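PDB 5ZVE: tRNA (cytosine(72)-C(5))-methyltransferase from Pyrococcus horikoshii, which transfers a methyl group from S-adenosyl-L-methionine to the C5 position of cytosine 72 in several archaeal tRNAs. Local coordinates for residues Tyr96-Val101 / Pro283-Glu288; Val91-Tyr96 / Ala105-Pro110. All coordinates share one frame; numbering follows the deposited sequence.

Contact 1: Tyr96-Val101 / Pro283-Glu288; sequences YAAESV and PKLWEE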
ATOM      1  N   TYR A  96     -15.866  -3.227  -3.606  1.00 28.35           N
ATOM      2  CA  TYR A  96     -14.629  -2.997  -4.337  1.00 29.45           C
ATOM      3  C   TYR A  96     -14.776  -1.880  -5.370  1.00 29.12           C
ATOM      4  O   TYR A  96     -13.885  -1.046  -5.521  1.00 27.49           O
ATOM      5  CB  TYR A  96     -14.172  -4.289  -5.012  1.00 28.58           C
ATOM      6  CG  TYR A  96     -13.967  -5.422  -4.032  1.00 40.87           C
ATOM      7  CD1 TYR A  96     -12.776  -5.547  -3.328  1.00 46.94           C
ATOM      8  CD2 TYR A  96     -14.965  -6.362  -3.806  1.00 43.35           C
ATOM      9  CE1 TYR A  96     -12.584  -6.579  -2.427  1.00 49.58           C
ATOM     10  CE2 TYR A  96     -14.778  -7.398  -2.906  1.00 48.40           C
ATOM     11  CZ  TYR A  96     -13.587  -7.499  -2.221  1.00 46.64           C
ATOM     12  OH  TYR A  96     -13.396  -8.526  -1.326  1.00 63.53           O
ATOM     13  N   ALA A  97     -15.901  -1.869  -6.077  1.00 23.26           N
ATOM     14  CA  ALA A  97     -16.162  -0.835  -7.075  1.00 31.48           C
ATOM     15  C   ALA A  97     -16.272   0.540  -6.428  1.00 26.15           C
ATOM     16  O   ALA A  97     -15.792   1.533  -6.971  1.00 27.70           O
ATOM     17  CB  ALA A  97     -17.433  -1.156  -7.848  1.00 26.99           C
ATOM     18  N   ALA A  98     -16.919   0.584  -5.268  1.00 25.47           N
ATOM     19  CA  ALA A  98     -17.140   1.832  -4.548  1.00 24.16           C
ATOM     20  C   ALA A  98     -15.842   2.523  -4.136  1.00 22.04           C
ATOM     21  O   ALA A  98     -15.746   3.749  -4.191  1.00 21.96           O
ATOM     22  CB  ALA A  98     -18.000   1.577  -3.334  1.00 20.86           C
ATOM     23  N   GLU A  99     -14.850   1.738  -3.720  1.00 23.51           N
ATOM     24  CA  GLU A  99     -13.576   2.292  -3.269  1.00 21.64           C
ATOM     25  C   GLU A  99     -12.793   2.918  -4.429  1.00 22.29           C
ATOM     26  O   GLU A  99     -12.084   3.906  -4.247  1.00 22.23           O
ATOM     27  CB  GLU A  99     -12.732   1.213  -2.577  1.00 23.47           C
ATOM     28  CG  GLU A  99     -11.360   1.696  -2.114  1.00 31.17           C
ATOM     29  CD  GLU A  99     -10.522   0.597  -1.476  1.00 36.57           C
ATOM     30  OE1 GLU A  99     -11.085  -0.213  -0.710  1.00 41.11           O
ATOM     31  OE2 GLU A  99      -9.296   0.558  -1.719  1.00 40.13           O
ATOM     32  N   SER A 100     -12.921   2.341  -5.619  1.00 20.27           N
ATOM     33  CA  SER A 100     -12.228   2.873  -6.785  1.00 24.40           C
ATOM     34  C   SER A 100     -12.927   4.135  -7.313  1.00 21.24           C
ATOM     35  O   SER A 100     -12.263   5.113  -7.655  1.00 20.56           O
ATOM     36  CB  SER A 100     -12.124   1.801  -7.873  1.00 18.91           C
ATOM     37  OG  SER A 100     -13.407   1.365  -8.274  1.00 28.27           O
ATOM     38  N   VAL A 101     -14.259   4.112  -7.357  1.00 19.23           N
ATOM     39  CA  VAL A 101     -15.060   5.288  -7.709  1.00 20.75           C
ATOM     40  C   VAL A 101     -14.774   6.457  -6.763  1.00 21.52           C
ATOM     41  O   VAL A 101     -14.660   7.609  -7.185  1.00 18.88           O
ATOM     42  CB  VAL A 101     -16.573   4.956  -7.682  1.00 19.66           C
ATOM     43  CG1 VAL A 101     -17.421   6.216  -7.745  1.00 17.87           C
ATOM     44  CG2 VAL A 101     -16.929   4.000  -8.815  1.00 18.40           C
ATOM     45  N   PRO A 283      -7.673   4.364   0.874  1.00 24.95           N
ATOM     46  CA  PRO A 283      -8.672   4.889   1.805  1.00 22.79           C
ATOM     47  C   PRO A 283      -9.316   3.776   2.621  1.00 23.62           C
ATOM     48  O   PRO A 283      -9.360   2.631   2.174  1.00 22.84           O
ATOM     49  CB  PRO A 283      -9.693   5.544   0.879  1.00 22.21           C
ATOM     50  CG  PRO A 283      -9.640   4.713  -0.349  1.00 21.13           C
ATOM     51  CD  PRO A 283      -8.216   4.237  -0.491  1.00 23.24           C
ATOM     52  N   LYS A 284      -9.790   4.117   3.811  1.00 19.37           N
ATOM     53  CA  LYS A 284     -10.437   3.153   4.684  1.00 27.29           C
ATOM     54  C   LYS A 284     -11.922   3.488   4.800  1.00 27.89           C
ATOM     55  O   LYS A 284     -12.333   4.227   5.695  1.00 28.50           O
ATOM     56  CB  LYS A 284      -9.769   3.143   6.060  1.00 26.07           C
ATOM     57  CG  LYS A 284     -10.230   2.029   6.977  1.00 29.36           C
ATOM     58  CD  LYS A 284      -9.821   0.661   6.459  1.00 23.98           C
ATOM     59  CE  LYS A 284      -8.317   0.472   6.560  1.00 29.95           C
ATOM     60  NZ  LYS A 284      -7.920  -0.942   6.308  1.00 27.72           N
ATOM     61  N   LEU A 285     -12.716   2.965   3.868  1.00 24.15           N
ATOM     62  CA  LEU A 285     -14.158   3.197   3.860  1.00 25.93           C
ATOM     63  C   LEU A 285     -14.803   2.575   5.101  1.00 28.41           C
ATOM     64  O   LEU A 285     -15.544   3.243   5.819  1.00 29.47           O
ATOM     65  CB  LEU A 285     -14.793   2.639   2.583  1.00 23.55           C
ATOM     66  CG  LEU A 285     -14.745   3.518   1.324  1.00 20.31           C
ATOM     67  CD1 LEU A 285     -13.321   3.759   0.846  1.00 27.61           C
ATOM     68  CD2 LEU A 285     -15.587   2.918   0.207  1.00 22.98           C
ATOM     69  N   TRP A 286     -14.526   1.296   5.341  1.00 22.49           N
ATOM     70  CA  TRP A 286     -14.993   0.616   6.545  1.00 23.72           C
ATOM     71  C   TRP A 286     -13.920  -0.332   7.046  1.00 26.76           C
ATOM     72  O   TRP A 286     -13.506  -1.241   6.329  1.00 30.52           O
ATOM     73  CB  TRP A 286     -16.291  -0.157   6.289  1.00 25.62           C
ATOM     74  CG  TRP A 286     -17.376   0.680   5.686  1.00 24.15           C
ATOM     75  CD1 TRP A 286     -17.715   0.748   4.371  1.00 20.28           C
ATOM     76  CD2 TRP A 286     -18.253   1.577   6.377  1.00 21.93           C
ATOM     77  NE1 TRP A 286     -18.755   1.626   4.197  1.00 23.68           N
ATOM     78  CE2 TRP A 286     -19.102   2.152   5.411  1.00 24.47           C
ATOM     79  CE3 TRP A 286     -18.404   1.947   7.715  1.00 26.49           C
ATOM     80  CZ2 TRP A 286     -20.090   3.080   5.743  1.00 23.51           C
ATOM     81  CZ3 TRP A 286     -19.383   2.869   8.042  1.00 29.53           C
ATOM     82  CH2 TRP A 286     -20.216   3.425   7.061  1.00 25.00           C
ATOM     83  N   GLU A 287     -13.471  -0.119   8.278  1.00 23.61           N
ATOM     84  CA  GLU A 287     -12.455  -0.976   8.875  1.00 29.66           C
ATOM     85  C   GLU A 287     -13.106  -2.238   9.428  1.00 33.28           C
ATOM     86  O   GLU A 287     -13.963  -2.159  10.303  1.00 33.33           O
ATOM     87  CB  GLU A 287     -11.702  -0.238   9.980  1.00 26.55           C
ATOM     88  CG  GLU A 287     -10.612  -1.068  10.650  1.00 26.32           C
ATOM     89  CD  GLU A 287      -9.505  -1.471   9.692  1.00 29.61           C
ATOM     90  OE1 GLU A 287      -9.468  -2.651   9.286  1.00 26.57           O
ATOM     91  OE2 GLU A 287      -8.669  -0.605   9.348  1.00 27.63           O
ATOM     92  N   GLU A 288     -12.709  -3.398   8.912  1.00 34.15           N
ATOM     93  CA  GLU A 288     -13.305  -4.663   9.341  1.00 40.33           C
ATOM     94  C   GLU A 288     -12.482  -5.384  10.404  1.00 40.42           C
ATOM     95  O   GLU A 288     -13.031  -6.116  11.230  1.00 45.54           O
ATOM     96  CB  GLU A 288     -13.504  -5.590   8.139  1.00 40.85           C
ATOM     97  CG  GLU A 288     -14.340  -4.992   7.015  1.00 45.96           C
ATOM     98  CD  GLU A 288     -13.513  -4.700   5.777  1.00 47.24           C
ATOM     99  OE1 GLU A 288     -12.277  -4.566   5.912  1.00 53.70           O
ATOM    100  OE2 GLU A 288     -14.093  -4.604   4.673  1.00 48.60           O
TER
HETATM  101  O   HOH W   1     -11.951   0.505   2.545  1.00 32.71           O
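Glu99 on helix 95-101 faces Leu285 in an irregular loop, their CA atoms 7.2 Å apart, and the helix flank meets the loop through a few side chains. Leu285 spreads its two methyl groups over the helix: CD2 comes down on the backbone at Glu99 CA, 4.1 Å away, and lies 4.5 Å from Ala98 CB, while CD1 rests against Glu99 CG. Glu99 leaves the helix with CG anti to its N (chi1 178°) and stays extended beyond it, which sets its CG against Pro283 CG, 3.9 Å away, and its OE2 near Pro283 CD. A water accepts from Leu285 N (2.9 Å) and offers only long, weak bonds to Pro283 O and Glu99 OE1, having fewer protons than nearby acceptors, a loose polar margin beside the apolar patch. The Glu99 side chain is about 12 Å from that of Cys323, the predicted nucleophile. Here a helix of the PUA domain docks on the methyltransferase loop between strand 267-273 and helix 291-310; Leu285 also packs on Leu133, Trp286 NE1 hydrogen-bonds to Asp129, and another flank of helix 95-101 rests on strand 107-108 through Ala97 and Val101.

Contact 2: Val91-Tyr96 / Ala105-Pro110; sequences VVANKY and AMLYAP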
ATOM      1  N   VAL A  91     -27.375   4.509  -7.507  1.00 15.71           N
ATOM      2  CA  VAL A  91     -26.711   3.288  -7.943  1.00 18.24           C
ATOM      3  C   VAL A  91     -25.864   2.761  -6.790  1.00 20.25           C
ATOM      4  O   VAL A  91     -25.058   3.494  -6.218  1.00 21.89           O
ATOM      5  CB  VAL A  91     -25.814   3.503  -9.179  1.00 21.26           C
ATOM      6  CG1 VAL A  91     -25.120   2.203  -9.553  1.00 21.21           C
ATOM      7  CG2 VAL A  91     -26.626   4.022 -10.351  1.00 20.38           C
ATOM      8  N   VAL A  92     -26.061   1.496  -6.436  1.00 23.06           N
ATOM      9  CA  VAL A  92     -25.278   0.881  -5.375  1.00 18.25           C
ATOM     10  C   VAL A  92     -24.137   0.073  -5.976  1.00 22.07           C
ATOM     11  O   VAL A  92     -24.367  -0.891  -6.706  1.00 21.38           O
ATOM     12  CB  VAL A  92     -26.138  -0.026  -4.480  1.00 22.82           C
ATOM     13  CG1 VAL A  92     -25.326  -0.508  -3.285  1.00 22.28           C
ATOM     14  CG2 VAL A  92     -27.385   0.711  -4.014  1.00 17.10           C
ATOM     15  N   ALA A  93     -22.906   0.480  -5.675  1.00 20.33           N
ATOM     16  CA  ALA A  93     -21.722  -0.234  -6.131  1.00 23.31           C
ATOM     17  C   ALA A  93     -21.297  -1.219  -5.060  1.00 23.41           C
ATOM     18  O   ALA A  93     -21.477  -0.954  -3.876  1.00 23.15           O
ATOM     19  CB  ALA A  93     -20.589   0.741  -6.445  1.00 18.57           C
ATOM     20  N   ASN A  94     -20.751  -2.360  -5.462  1.00 26.08           N
ATOM     21  CA  ASN A  94     -20.226  -3.287  -4.471  1.00 26.43           C
ATOM     22  C   ASN A  94     -18.988  -2.696  -3.802  1.00 26.71           C
ATOM     23  O   ASN A  94     -18.448  -1.688  -4.259  1.00 26.90           O
ATOM     24  CB  ASN A  94     -19.932  -4.667  -5.088  1.00 28.44           C
ATOM     25  CG  ASN A  94     -18.772  -4.662  -6.080  1.00 27.82           C
ATOM     26  OD1 ASN A  94     -17.689  -4.140  -5.811  1.00 29.95           O
ATOM     27  ND2 ASN A  94     -18.997  -5.278  -7.234  1.00 30.13           N
ATOM     28  N   LYS A  95     -18.563  -3.333  -2.717  1.00 28.17           N
ATOM     29  CA  LYS A  95     -17.502  -2.831  -1.852  1.00 33.38           C
ATOM     30  C   LYS A  95     -16.244  -2.420  -2.623  1.00 29.72           C
ATOM     31  O   LYS A  95     -15.636  -1.386  -2.341  1.00 30.01           O
ATOM     32  CB  LYS A  95     -17.156  -3.899  -0.807  1.00 32.04           C
ATOM     33  CG  LYS A  95     -15.972  -3.573   0.072  1.00 43.77           C
ATOM     34  CD  LYS A  95     -15.879  -4.542   1.247  1.00 45.34           C
ATOM     35  CE  LYS A  95     -14.926  -5.686   0.953  1.00 48.16           C
ATOM     36  NZ  LYS A  95     -13.554  -5.184   0.647  1.00 56.11           N
ATOM     37  N   TYR A  96     -15.866  -3.227  -3.606  1.00 28.35           N
ATOM     38  CA  TYR A  96     -14.629  -2.997  -4.337  1.00 29.45           C
ATOM     39  C   TYR A  96     -14.776  -1.880  -5.370  1.00 29.12           C
ATOM     40  O   TYR A  96     -13.885  -1.046  -5.521  1.00 27.49           O
ATOM     41  CB  TYR A  96     -14.172  -4.289  -5.012  1.00 28.58           C
ATOM     42  CG  TYR A  96     -13.967  -5.422  -4.032  1.00 40.87           C
ATOM     43  CD1 TYR A  96     -12.776  -5.547  -3.328  1.00 46.94           C
ATOM     44  CD2 TYR A  96     -14.965  -6.362  -3.806  1.00 43.35           C
ATOM     45  CE1 TYR A  96     -12.584  -6.579  -2.427  1.00 49.58           C
ATOM     46  CE2 TYR A  96     -14.778  -7.398  -2.906  1.00 48.40           C
ATOM     47  CZ  TYR A  96     -13.587  -7.499  -2.221  1.00 46.64           C
ATOM     48  OH  TYR A  96     -13.396  -8.526  -1.326  1.00 63.53           O
ATOM     49  N   ALA A 105     -12.310   6.422 -10.290  1.00 20.60           N
ATOM     50  CA  ALA A 105     -12.599   5.419 -11.314  1.00 20.92           C
ATOM     51  C   ALA A 105     -14.018   5.567 -11.838  1.00 26.43           C
ATOM     52  O   ALA A 105     -14.901   6.055 -11.135  1.00 24.00           O
ATOM     53  CB  ALA A 105     -12.397   4.013 -10.768  1.00 18.38           C
ATOM     54  N   MET A 106     -14.227   5.151 -13.083  1.00 24.92           N
ATOM     55  CA  MET A 106     -15.570   4.967 -13.612  1.00 23.09           C
ATOM     56  C   MET A 106     -16.219   3.771 -12.936  1.00 21.76           C
ATOM     57  O   MET A 106     -15.528   2.938 -12.363  1.00 22.87           O
ATOM     58  CB  MET A 106     -15.529   4.754 -15.125  1.00 25.72           C
ATOM     59  CG  MET A 106     -14.747   5.803 -15.896  1.00 25.60           C
ATOM     60  SD  MET A 106     -15.560   7.407 -15.834  1.00 25.73           S
ATOM     61  CE  MET A 106     -14.598   8.237 -14.572  1.00 23.62           C
ATOM     62  N   LEU A 107     -17.540   3.669 -13.030  1.00 22.71           N
ATOM     63  CA  LEU A 107     -18.226   2.498 -12.515  1.00 23.69           C
ATOM     64  C   LEU A 107     -18.623   1.584 -13.664  1.00 29.12           C
ATOM     65  O   LEU A 107     -19.348   1.991 -14.575  1.00 28.35           O
ATOM     66  CB  LEU A 107     -19.455   2.892 -11.700  1.00 22.49           C
ATOM     67  CG  LEU A 107     -20.248   1.712 -11.127  1.00 21.87           C
ATOM     68  CD1 LEU A 107     -19.379   0.861 -10.216  1.00 24.88           C
ATOM     69  CD2 LEU A 107     -21.487   2.193 -10.386  1.00 21.73           C
ATOM     70  N   TYR A 108     -18.128   0.352 -13.630  1.00 25.08           N
ATOM     71  CA  TYR A 108     -18.453  -0.621 -14.662  1.00 28.46           C
ATOM     72  C   TYR A 108     -19.530  -1.581 -14.171  1.00 30.41           C
ATOM     73  O   TYR A 108     -19.748  -1.717 -12.967  1.00 29.61           O
ATOM     74  CB  TYR A 108     -17.191  -1.370 -15.091  1.00 28.09           C
ATOM     75  CG  TYR A 108     -16.134  -0.429 -15.621  1.00 34.31           C
ATOM     76  CD1 TYR A 108     -16.188   0.038 -16.929  1.00 31.19           C
ATOM     77  CD2 TYR A 108     -15.099   0.017 -14.808  1.00 31.79           C
ATOM     78  CE1 TYR A 108     -15.232   0.914 -17.417  1.00 32.31           C
ATOM     79  CE2 TYR A 108     -14.138   0.892 -15.289  1.00 30.17           C
ATOM     80  CZ  TYR A 108     -14.212   1.337 -16.596  1.00 33.79           C
ATOM     81  OH  TYR A 108     -13.264   2.209 -17.086  1.00 36.18           O
ATOM     82  N   ALA A 109     -20.196  -2.243 -15.114  1.00 28.76           N
ATOM     83  CA  ALA A 109     -21.381  -3.049 -14.821  1.00 30.33           C
ATOM     84  C   ALA A 109     -21.158  -4.138 -13.760  1.00 30.49           C
ATOM     85  O   ALA A 109     -21.967  -4.257 -12.842  1.00 32.60           O
ATOM     86  CB  ALA A 109     -21.928  -3.666 -16.104  1.00 32.79           C
ATOM     87  N   PRO A 110     -20.074  -4.934 -13.870  1.00 29.54           N
ATOM     88  CA  PRO A 110     -19.861  -5.905 -12.787  1.00 35.02           C
ATOM     89  C   PRO A 110     -19.670  -5.258 -11.412  1.00 35.44           C
ATOM     90  O   PRO A 110     -19.786  -5.944 -10.397  1.00 40.64           O
ATOM     91  CB  PRO A 110     -18.583  -6.644 -13.213  1.00 33.62           C
ATOM     92  CG  PRO A 110     -17.959  -5.807 -14.260  1.00 32.78           C
ATOM     93  CD  PRO A 110     -19.086  -5.107 -14.950  1.00 33.92           C
TER
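Asn94 OD1 is gripped by two backbone N-H groups at the start of helix 95-101, while the ND2 end of the same amide faces Pro110 across the contact. Of the two bonds, that from Ala97 N is the stronger; the one from Tyr96 N to Asn94 OD1, 3.0 Å long, is weak, with an angle of 124° at the hydrogen. Asn94 is thus the N-cap. Its chi1 of 68° tucks CG over its own backbone and brings OD1 to these N-H groups of the helix end. Asn94 ND2 lies 3.3 Å from Pro110 O, but the angle is too poor for a hydrogen bond. The apolar part of the contact belongs to Leu107, whose two methyl groups divide between alternate residues of strand 90-93. Its CD2 meets Val91 CG1 at 3.7 Å, the two side chains passing antiparallel, and its CD1 lies 4.0 Å from Ala93 CB. Val91 and Ala93 are both buried, and Leu107 also touches Val112 and Val156. Strand 107-108 lies at one edge of the six-stranded mixed sheet and strand 112-115 at the other, yet Leu107 reaches the inner strand 90-93 and its neighbour 112-115. A sheet curled around such an apolar interior, with a short helix packed against it, is the pseudobarrel of a PUA domain.

In the fold
From the N terminus, strand 90-93 leads through Asn94 into helix 95-101, and contact 2 closes a short excursion, made mostly of that helix, before strand 107-108, with eight residues between its segments. Contact 1 leaves the same helix and spans 181 residues, across the rest of the PUA domain and into the methyltransferase domain. The segments alternate along the chain, so the two contacts cross; they share Tyr96, and their centres lie about 11 Å apart. Ser100 O and Ala105 N, 2.9 Å apart in a probable hydrogen bond, join them directly. One contact thus fixes helix 95-101 within its own domain, and the other joins that helix to the catalytic domain.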